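Local coordinates for cell division control protein 13 (Saccharomyces cerevisiae, PDB 4HCE) that helps to maintain telomeres, its OB2 domain forming a dimer that is required for productive binding of Stn1, at residues Val57-Pro60 / Gly61-Cys64; Val68-Thr71 / Arg72-Cys76; Asp87-Ser90 / Asp91-Leu94. All blocks are in the same frame, centred on the assembly; numbering follows the deposited sequence.

Interaction 1 (Val57-Pro60 / Gly61-Cys64)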
ATOM      1  N   VAL B  57       7.412  12.812   6.899  1.00 52.03           N
ATOM      2  CA  VAL B  57       6.212  12.051   6.671  1.00 47.86           C
ATOM      3  C   VAL B  57       6.311  11.515   5.243  1.00 43.55           C
ATOM      4  O   VAL B  57       6.366  12.279   4.279  1.00 41.38           O
ATOM      5  CB  VAL B  57       4.951  12.917   6.838  1.00 48.79           C
ATOM      6  CG1 VAL B  57       3.718  12.119   6.452  1.00 45.60           C
ATOM      7  CG2 VAL B  57       4.849  13.473   8.262  1.00 47.74           C
ATOM      8  N   LEU B  58       6.336  10.199   5.118  1.00 39.06           N
ATOM      9  CA  LEU B  58       6.400   9.574   3.814  1.00 35.75           C
ATOM     10  C   LEU B  58       5.062   9.722   3.118  1.00 34.66           C
ATOM     11  O   LEU B  58       4.003   9.560   3.746  1.00 35.61           O
ATOM     12  CB  LEU B  58       6.745   8.090   3.951  1.00 34.27           C
ATOM     13  CG  LEU B  58       8.121   7.714   4.494  1.00 33.79           C
ATOM     14  CD1 LEU B  58       8.316   6.205   4.417  1.00 31.69           C
ATOM     15  CD2 LEU B  58       9.174   8.453   3.687  1.00 34.45           C
ATOM     16  N   VAL B  59       5.106  10.038   1.835  1.00 30.75           N
ATOM     17  CA  VAL B  59       3.922   9.950   0.997  1.00 31.30           C
ATOM     18  C   VAL B  59       4.314   9.314  -0.340  1.00 31.15           C
ATOM     19  O   VAL B  59       4.898   9.968  -1.206  1.00 31.48           O
ATOM     20  CB  VAL B  59       3.072  11.279   0.982  1.00 34.20           C
ATOM     21  CG1 VAL B  59       3.915  12.533   1.155  1.00 38.23           C
ATOM     22  CG2 VAL B  59       2.126  11.387  -0.196  1.00 33.40           C
ATOM     23  N   PRO B  60       4.092   7.984  -0.453  1.00 30.96           N
ATOM     24  CA  PRO B  60       4.377   7.179  -1.651  1.00 30.21           C
ATOM     25  C   PRO B  60       3.762   7.803  -2.884  1.00 32.09           C
ATOM     26  O   PRO B  60       2.579   8.159  -2.882  1.00 32.24           O
ATOM     27  CB  PRO B  60       3.685   5.848  -1.364  1.00 30.26           C
ATOM     28  CG  PRO B  60       3.625   5.755   0.132  1.00 30.65           C
ATOM     29  CD  PRO B  60       3.607   7.159   0.675  1.00 30.45           C
ATOM     30  N   GLY B  61       4.567   7.974  -3.927  1.00 31.00           N
ATOM     31  CA  GLY B  61       4.068   8.596  -5.135  1.00 30.76           C
ATOM     32  C   GLY B  61       4.287  10.086  -5.198  1.00 31.77           C
ATOM     33  O   GLY B  61       4.092  10.679  -6.253  1.00 35.58           O
ATOM     34  N   VAL B  62       4.652  10.716  -4.084  1.00 31.31           N
ATOM     35  CA  VAL B  62       5.056  12.122  -4.146  1.00 31.81           C
ATOM     36  C   VAL B  62       6.437  12.363  -3.551  1.00 31.96           C
ATOM     37  O   VAL B  62       7.188  13.186  -4.039  1.00 34.34           O
ATOM     38  CB  VAL B  62       3.948  13.113  -3.639  1.00 34.31           C
ATOM     39  CG1 VAL B  62       2.703  12.398  -3.176  1.00 31.86           C
ATOM     40  CG2 VAL B  62       4.449  14.126  -2.614  1.00 33.36           C
ATOM     41  N   ASN B  63       6.787  11.552  -2.568  1.00 32.31           N
ATOM     42  CA  ASN B  63       7.900  11.781  -1.665  1.00 31.88           C
ATOM     43  C   ASN B  63       8.955  10.714  -1.788  1.00 29.82           C
ATOM     44  O   ASN B  63      10.092  10.896  -1.387  1.00 28.04           O
ATOM     45  CB  ASN B  63       7.361  11.574  -0.247  1.00 38.01           C
ATOM     46  CG  ASN B  63       7.887  12.577   0.669  1.00 40.41           C
ATOM     47  OD1 ASN B  63       8.561  13.492   0.215  1.00 46.60           O
ATOM     48  ND2 ASN B  63       7.599  12.456   1.925  1.00 39.44           N
ATOM     49  N   CYS B  64       8.502   9.559  -2.259  1.00 28.06           N
ATOM     50  CA  CYS B  64       9.236   8.331  -2.230  1.00 27.80           C
ATOM     51  C   CYS B  64       8.448   7.427  -3.143  1.00 27.81           C
ATOM     52  O   CYS B  64       7.348   7.778  -3.577  1.00 26.93           O
ATOM     53  CB  CYS B  64       9.265   7.764  -0.805  1.00 29.43           C
ATOM     54  SG  CYS B  64       7.654   7.357  -0.051  1.00 30.81           S
TER

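Interaction 2 (Val68-Thr71 / Arg72-Cys76)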
ATOM      1  N   VAL B  68       7.084  -3.141  -4.163  1.00 25.54           N
ATOM      2  CA  VAL B  68       6.554  -4.392  -3.689  1.00 26.79           C
ATOM      3  C   VAL B  68       7.518  -5.513  -4.018  1.00 26.38           C
ATOM      4  O   VAL B  68       8.119  -5.535  -5.115  1.00 24.60           O
ATOM      5  CB  VAL B  68       5.103  -4.695  -4.195  1.00 28.16           C
ATOM      6  CG1 VAL B  68       4.196  -3.483  -4.042  1.00 29.40           C
ATOM      7  CG2 VAL B  68       5.091  -5.118  -5.646  1.00 31.85           C
ATOM      8  N   ILE B  69       7.711  -6.391  -3.027  1.00 27.13           N
ATOM      9  CA  ILE B  69       8.306  -7.724  -3.200  1.00 28.15           C
ATOM     10  C   ILE B  69       7.087  -8.647  -3.219  1.00 29.47           C
ATOM     11  O   ILE B  69       6.527  -8.957  -2.169  1.00 31.55           O
ATOM     12  CB  ILE B  69       9.218  -8.141  -2.020  1.00 27.56           C
ATOM     13  CG1 ILE B  69       9.961  -6.940  -1.421  1.00 28.19           C
ATOM     14  CG2 ILE B  69      10.176  -9.259  -2.435  1.00 27.30           C
ATOM     15  CD1 ILE B  69      11.119  -6.401  -2.238  1.00 29.15           C
ATOM     16  N   PRO B  70       6.649  -9.057  -4.415  1.00 31.01           N
ATOM     17  CA  PRO B  70       5.312  -9.663  -4.629  1.00 32.88           C
ATOM     18  C   PRO B  70       5.007 -11.079  -4.076  1.00 36.21           C
ATOM     19  O   PRO B  70       3.837 -11.381  -3.802  1.00 39.97           O
ATOM     20  CB  PRO B  70       5.126  -9.633  -6.155  1.00 32.86           C
ATOM     21  CG  PRO B  70       6.450  -9.280  -6.746  1.00 32.62           C
ATOM     22  CD  PRO B  70       7.419  -8.882  -5.665  1.00 31.88           C
ATOM     23  N   THR B  71       6.002 -11.949  -3.926  1.00 35.34           N
ATOM     24  CA  THR B  71       5.726 -13.312  -3.430  1.00 35.36           C
ATOM     25  C   THR B  71       6.671 -13.657  -2.269  1.00 33.94           C
ATOM     26  O   THR B  71       7.755 -13.068  -2.142  1.00 31.91           O
ATOM     27  CB  THR B  71       5.929 -14.368  -4.550  1.00 36.01           C
ATOM     28  OG1 THR B  71       7.275 -14.268  -5.021  1.00 36.99           O
ATOM     29  CG2 THR B  71       4.984 -14.143  -5.732  1.00 34.42           C
ATOM     30  N   ARG B  72       6.264 -14.608  -1.429  1.00 33.45           N
ATOM     31  CA  ARG B  72       7.154 -15.167  -0.386  1.00 34.22           C
ATOM     32  C   ARG B  72       8.467 -15.754  -0.928  1.00 33.43           C
ATOM     33  O   ARG B  72       9.520 -15.629  -0.308  1.00 32.77           O
ATOM     34  CB  ARG B  72       6.420 -16.219   0.431  1.00 34.49           C
ATOM     35  CG  ARG B  72       5.361 -15.623   1.349  1.00 36.59           C
ATOM     36  CD  ARG B  72       4.551 -16.722   1.993  1.00 38.40           C
ATOM     37  NE  ARG B  72       3.752 -17.413   0.982  1.00 41.03           N
ATOM     38  CZ  ARG B  72       2.935 -18.423   1.245  1.00 41.92           C
ATOM     39  NH1 ARG B  72       2.813 -18.872   2.483  1.00 42.09           N
ATOM     40  NH2 ARG B  72       2.240 -18.984   0.269  1.00 42.92           N
ATOM     41  N   GLU B  73       8.386 -16.367  -2.102  1.00 34.32           N
ATOM     42  CA  GLU B  73       9.524 -16.975  -2.753  1.00 36.12           C
ATOM     43  C   GLU B  73      10.568 -15.912  -3.112  1.00 34.85           C
ATOM     44  O   GLU B  73      11.769 -16.107  -2.915  1.00 33.90           O
ATOM     45  CB  GLU B  73       9.066 -17.734  -4.008  1.00 37.83           C
ATOM     46  CG  GLU B  73      10.208 -18.272  -4.852  1.00 44.59           C
ATOM     47  CD  GLU B  73       9.751 -18.882  -6.168  1.00 52.75           C
ATOM     48  OE1 GLU B  73      10.512 -19.697  -6.712  1.00 57.05           O
ATOM     49  OE2 GLU B  73       8.644 -18.556  -6.671  1.00 57.49           O
ATOM     50  N   ARG B  74      10.094 -14.794  -3.647  1.00 33.95           N
ATOM     51  CA  ARG B  74      10.966 -13.681  -3.964  1.00 34.25           C
ATOM     52  C   ARG B  74      11.557 -13.034  -2.701  1.00 31.53           C
ATOM     53  O   ARG B  74      12.716 -12.647  -2.686  1.00 30.79           O
ATOM     54  CB  ARG B  74      10.226 -12.662  -4.842  1.00 35.08           C
ATOM     55  CG  ARG B  74      11.031 -11.426  -5.184  1.00 34.52           C
ATOM     56  CD  ARG B  74      12.285 -11.784  -5.973  1.00 35.66           C
ATOM     57  NE  ARG B  74      12.847 -10.577  -6.565  1.00 36.68           N
ATOM     58  CZ  ARG B  74      14.052 -10.486  -7.102  1.00 35.63           C
ATOM     59  NH1 ARG B  74      14.858 -11.541  -7.106  1.00 37.74           N
ATOM     60  NH2 ARG B  74      14.453  -9.332  -7.612  1.00 33.71           N
ATOM     61  N   ILE B  75      10.762 -12.939  -1.637  1.00 30.99           N
ATOM     62  CA  ILE B  75      11.254 -12.452  -0.346  1.00 29.28           C
ATOM     63  C   ILE B  75      12.406 -13.328   0.153  1.00 30.06           C
ATOM     64  O   ILE B  75      13.427 -12.813   0.611  1.00 30.26           O
ATOM     65  CB  ILE B  75      10.119 -12.413   0.701  1.00 28.48           C
ATOM     66  CG1 ILE B  75       9.094 -11.323   0.339  1.00 28.24           C
ATOM     67  CG2 ILE B  75      10.648 -12.226   2.131  1.00 26.99           C
ATOM     68  CD1 ILE B  75       7.854 -11.342   1.220  1.00 28.85           C
ATOM     69  N   CYS B  76      12.230 -14.642   0.056  1.00 30.73           N
ATOM     70  CA  CYS B  76      13.234 -15.608   0.498  1.00 33.55           C
ATOM     71  C   CYS B  76      14.523 -15.525  -0.304  1.00 32.27           C
ATOM     72  O   CYS B  76      15.614 -15.507   0.265  1.00 29.95           O
ATOM     73  CB  CYS B  76      12.668 -17.034   0.475  1.00 33.95           C
ATOM     74  SG  CYS B  76      11.516 -17.265   1.842  1.00 39.00           S
TER

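Interaction 3 (Asp87-Ser90 / Asp91-Leu94)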
ATOM      1  N   ASP B  87      13.233  -7.004  12.259  1.00 35.62           N
ATOM      2  CA  ASP B  87      14.554  -6.577  12.765  1.00 37.80           C
ATOM      3  C   ASP B  87      15.691  -6.961  11.854  1.00 36.05           C
ATOM      4  O   ASP B  87      16.601  -6.170  11.633  1.00 36.32           O
ATOM      5  CB  ASP B  87      14.847  -7.169  14.144  1.00 40.45           C
ATOM      6  CG  ASP B  87      14.058  -6.501  15.231  1.00 44.13           C
ATOM      7  OD1 ASP B  87      14.006  -7.061  16.345  1.00 48.42           O
ATOM      8  OD2 ASP B  87      13.480  -5.417  14.975  1.00 44.61           O
ATOM      9  N   LYS B  88      15.639  -8.184  11.331  1.00 34.43           N
ATOM     10  CA  LYS B  88      16.714  -8.687  10.500  1.00 34.35           C
ATOM     11  C   LYS B  88      16.693  -8.093   9.098  1.00 32.44           C
ATOM     12  O   LYS B  88      17.741  -7.816   8.550  1.00 32.34           O
ATOM     13  CB  LYS B  88      16.682 -10.206  10.450  1.00 35.28           C
ATOM     14  CG  LYS B  88      16.987 -10.834  11.785  1.00 38.75           C
ATOM     15  CD  LYS B  88      16.715 -12.321  11.708  1.00 42.70           C
ATOM     16  CE  LYS B  88      17.393 -13.059  12.844  1.00 41.64           C
ATOM     17  NZ  LYS B  88      16.969 -14.470  12.682  1.00 44.12           N
ATOM     18  N   ILE B  89      15.500  -7.887   8.536  1.00 31.95           N
ATOM     19  CA  ILE B  89      15.356  -7.303   7.195  1.00 31.59           C
ATOM     20  C   ILE B  89      15.762  -5.832   7.290  1.00 31.24           C
ATOM     21  O   ILE B  89      16.448  -5.314   6.416  1.00 31.94           O
ATOM     22  CB  ILE B  89      13.911  -7.443   6.621  1.00 31.44           C
ATOM     23  CG1 ILE B  89      13.452  -8.904   6.486  1.00 31.72           C
ATOM     24  CG2 ILE B  89      13.740  -6.690   5.311  1.00 30.56           C
ATOM     25  CD1 ILE B  89      14.391  -9.837   5.791  1.00 34.18           C
ATOM     26  N   SER B  90      15.358  -5.177   8.371  1.00 31.94           N
ATOM     27  CA  SER B  90      15.800  -3.815   8.659  1.00 33.07           C
ATOM     28  C   SER B  90      17.345  -3.647   8.614  1.00 32.61           C
ATOM     29  O   SER B  90      17.852  -2.741   7.943  1.00 31.23           O
ATOM     30  CB  SER B  90      15.247  -3.348  10.009  1.00 33.22           C
ATOM     31  OG  SER B  90      15.748  -2.071  10.311  1.00 34.35           O
ATOM     32  N   ASP B  91      18.076  -4.515   9.316  1.00 32.78           N
ATOM     33  CA  ASP B  91      19.551  -4.483   9.284  1.00 32.91           C
ATOM     34  C   ASP B  91      20.095  -4.758   7.868  1.00 31.46           C
ATOM     35  O   ASP B  91      21.062  -4.133   7.435  1.00 30.83           O
ATOM     36  CB  ASP B  91      20.159  -5.514  10.251  1.00 35.37           C
ATOM     37  CG  ASP B  91      19.811  -5.259  11.720  1.00 38.86           C
ATOM     38  OD1 ASP B  91      19.373  -4.150  12.082  1.00 39.85           O
ATOM     39  OD2 ASP B  91      19.979  -6.195  12.535  1.00 41.16           O
ATOM     40  N   ILE B  92      19.482  -5.703   7.158  1.00 30.25           N
ATOM     41  CA  ILE B  92      19.948  -6.065   5.829  1.00 30.56           C
ATOM     42  C   ILE B  92      19.747  -4.896   4.878  1.00 30.43           C
ATOM     43  O   ILE B  92      20.577  -4.653   4.021  1.00 32.03           O
ATOM     44  CB  ILE B  92      19.228  -7.325   5.279  1.00 31.19           C
ATOM     45  CG1 ILE B  92      19.657  -8.581   6.056  1.00 30.68           C
ATOM     46  CG2 ILE B  92      19.488  -7.510   3.771  1.00 29.68           C
ATOM     47  CD1 ILE B  92      18.667  -9.729   5.910  1.00 29.39           C
ATOM     48  N   LEU B  93      18.630  -4.194   5.025  1.00 29.86           N
ATOM     49  CA  LEU B  93      18.302  -3.057   4.169  1.00 29.57           C
ATOM     50  C   LEU B  93      18.945  -1.757   4.655  1.00 30.04           C
ATOM     51  O   LEU B  93      18.790  -0.707   4.018  1.00 29.98           O
ATOM     52  CB  LEU B  93      16.788  -2.878   4.104  1.00 27.68           C
ATOM     53  CG  LEU B  93      16.072  -4.031   3.404  1.00 27.94           C
ATOM     54  CD1 LEU B  93      14.577  -3.775   3.425  1.00 25.53           C
ATOM     55  CD2 LEU B  93      16.615  -4.205   1.989  1.00 27.06           C
ATOM     56  N   LEU B  94      19.629  -1.824   5.793  1.00 29.94           N
ATOM     57  CA  LEU B  94      20.387  -0.685   6.332  1.00 31.70           C
ATOM     58  C   LEU B  94      19.532   0.554   6.657  1.00 31.63           C
ATOM     59  O   LEU B  94      20.000   1.702   6.495  1.00 30.78           O
ATOM     60  CB  LEU B  94      21.532  -0.323   5.367  1.00 30.64           C
ATOM     61  CG  LEU B  94      22.486  -1.472   5.041  1.00 31.77           C
ATOM     62  CD1 LEU B  94      23.120  -1.267   3.667  1.00 33.16           C
ATOM     63  CD2 LEU B  94      23.560  -1.648   6.114  1.00 31.43           C
TER
HETATM   64  O   HOH W   1      18.208  -1.852  11.114  1.00 45.58           O

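Interaction 1 (Val57-Pro60 / Gly61-Cys64)
Gly61 and Val62 turn the chain back on Val59 and Pro60, so this is a local contact round a tight turn between strands 42-47 and 65-69 of the OB fold. Gly61 has a positive phi (93°), and a side chain on it would run into the carbonyl oxygen of Pro60. With Pro60 before it, it makes the centre of a type II beta turn. Val62 N closes that turn on Val59 O at 3.0 Å, approaching from a tilt out of the carbonyl plane. The side chain of Val62 packs on Leu10 of the second subunit; in the first half of the loop, Val57 packs on Leu109 and Leu58 on Met120 of that subunit, with which Leu58 also makes backbone hydrogen bonds. Asn63 adds a second backbone bond, Asn63 N to Val59 O at 2.8 Å, and this donor comes in almost straight off the end of the carbonyl. Its side chain points back at the first half of the loop and crosses that of Val59 at about a right angle: Val59 CG1 lies 3.8 Å from Asn63 ND2. Beyond that, Asn63 ND2 is 2.7 Å from Val57 O, but at too poor an angle to count as a hydrogen bond. Cys64 closes the loop. Its chi1 of 61° places SG between the backbone N and the carbonyl carbon, which carries it over the face of the Pro60 ring, with Cys64 SG 3.6 Å from Pro60 N and 4.2 Å from Leu58 CB. Cys64 O accepts from Gly61 N at 2.8 Å and takes the weaker CH donor of Pro60 CA. With two amides gripping Val59 O and these two donors on Cys64 O, the turn is fixed mainly through its own backbone.

Interaction 2 (Val68-Thr71 / Arg72-Cys76)
Thr71 caps the helix that Arg74 and Ile75 belong to, and it gives up more surface to the contact than any other residue here. It sits at the N-cap of helix 72-79, where its OG1 accepts from Arg74 N at 3.2 Å. A chi1 of 58° sets OG1 between the backbone N and the carbonyl carbon, facing into the first turn. The same oxygen lies 3.4 Å from Arg74 CB. The carbonyl of the same Thr71 takes the first regular helical bond, from the next amide, Ile75 N to Thr71 O at 3.1 Å, while Ile75 CG1 brushes that carbonyl oxygen. Ile69, on strand 65-69, covers the apolar side. Its CG2 meets Arg74 CG at 3.6 Å, the two side chains crossing at about a right angle, and it touches Ile75 CG1 as well. Of its side chain, Arg74 gives the contact the aliphatic root: CG runs anti to the backbone N, then the chain bends at chi2 (61°) and carries the guanidinium away, to a salt bridge with Glu77 and a hydrogen bond to Leu125 O. The short Pro70-Thr71 link thus joins strand 65-69 to helix 72-79. Ile69 and Ile75 both pack on Leu42 of strand 42-47, Ile69 reaches Leu125 of strand 120-129, and Ile34 of a loop covers Ile75.

Interaction 3 (Asp87-Ser90 / Asp91-Leu94)
Ile89 and Leu93 meet through their first torsions: chi1 of Ile89, -60° to CG1, leaves CG2 anti to the backbone N, and at Leu93 (chi1 -66°) CG runs anti to the carbonyl carbon, which brings Ile89 CG2 and Leu93 CD1 onto the same side of the turn, the two side chains lying alongside each other and pointing the same way. They are one turn apart where helix 86-92 runs out in a Schellman motif: Leu94 turns to positive phi (61°) and bonds back into the final turn, though its bond to Asp91 O is weak. The touch itself is between Ile89 CG2 and Leu93 CD1 at 3.6 Å. Beneath it the Leu93 amide donates to Ile89 O, N to O 2.8 Å, almost in line with the carbonyl, while the amides of Asp91 and Ile92 reach Asp87 O and Lys88 O from a tilt. Phe79 of helix 72-79 packs against Ile89, Ile92 and Leu93, and Ile23 of strand 16-27 against Leu93. An alanine here would lose CG and both methyls of Leu93, and would probably open a gap beside Ile89 CG2 and leave Phe79 and Ile23 short of a packing partner. On the outer side, Asp91 folds its carboxylate back over Asp87 O; both Asp91 OD1 and Asp91 OD2 lie 3.5 Å from Asp87 O without bonding to it. A water bridges the side chains of Ser90 and Asp91, accepting from Ser90 OG at 2.6 Å and donating to Asp91 OD1 at 2.8 Å.

Overall arrangement
The three contacts follow one another along the chain within a single OB2 domain. Interaction 1 leads into strand 65-69, and interaction 2 takes over towards the far end of that strand; the strand runs between them, and their centres are 22 Å apart, on opposite sides of the chain's centre. Interactions 2 and 3 belong to successive helices; their centres are 15 Å apart and their nearest atoms about 6 Å, and Phe79, on the helix that interaction 2 starts, packs on the residues of interaction 3. Interaction 3 is 21 Å from interaction 1, centre to centre. Of the three, the 57-64 loop alone touches the second subunit, so it belongs to the dimer interface.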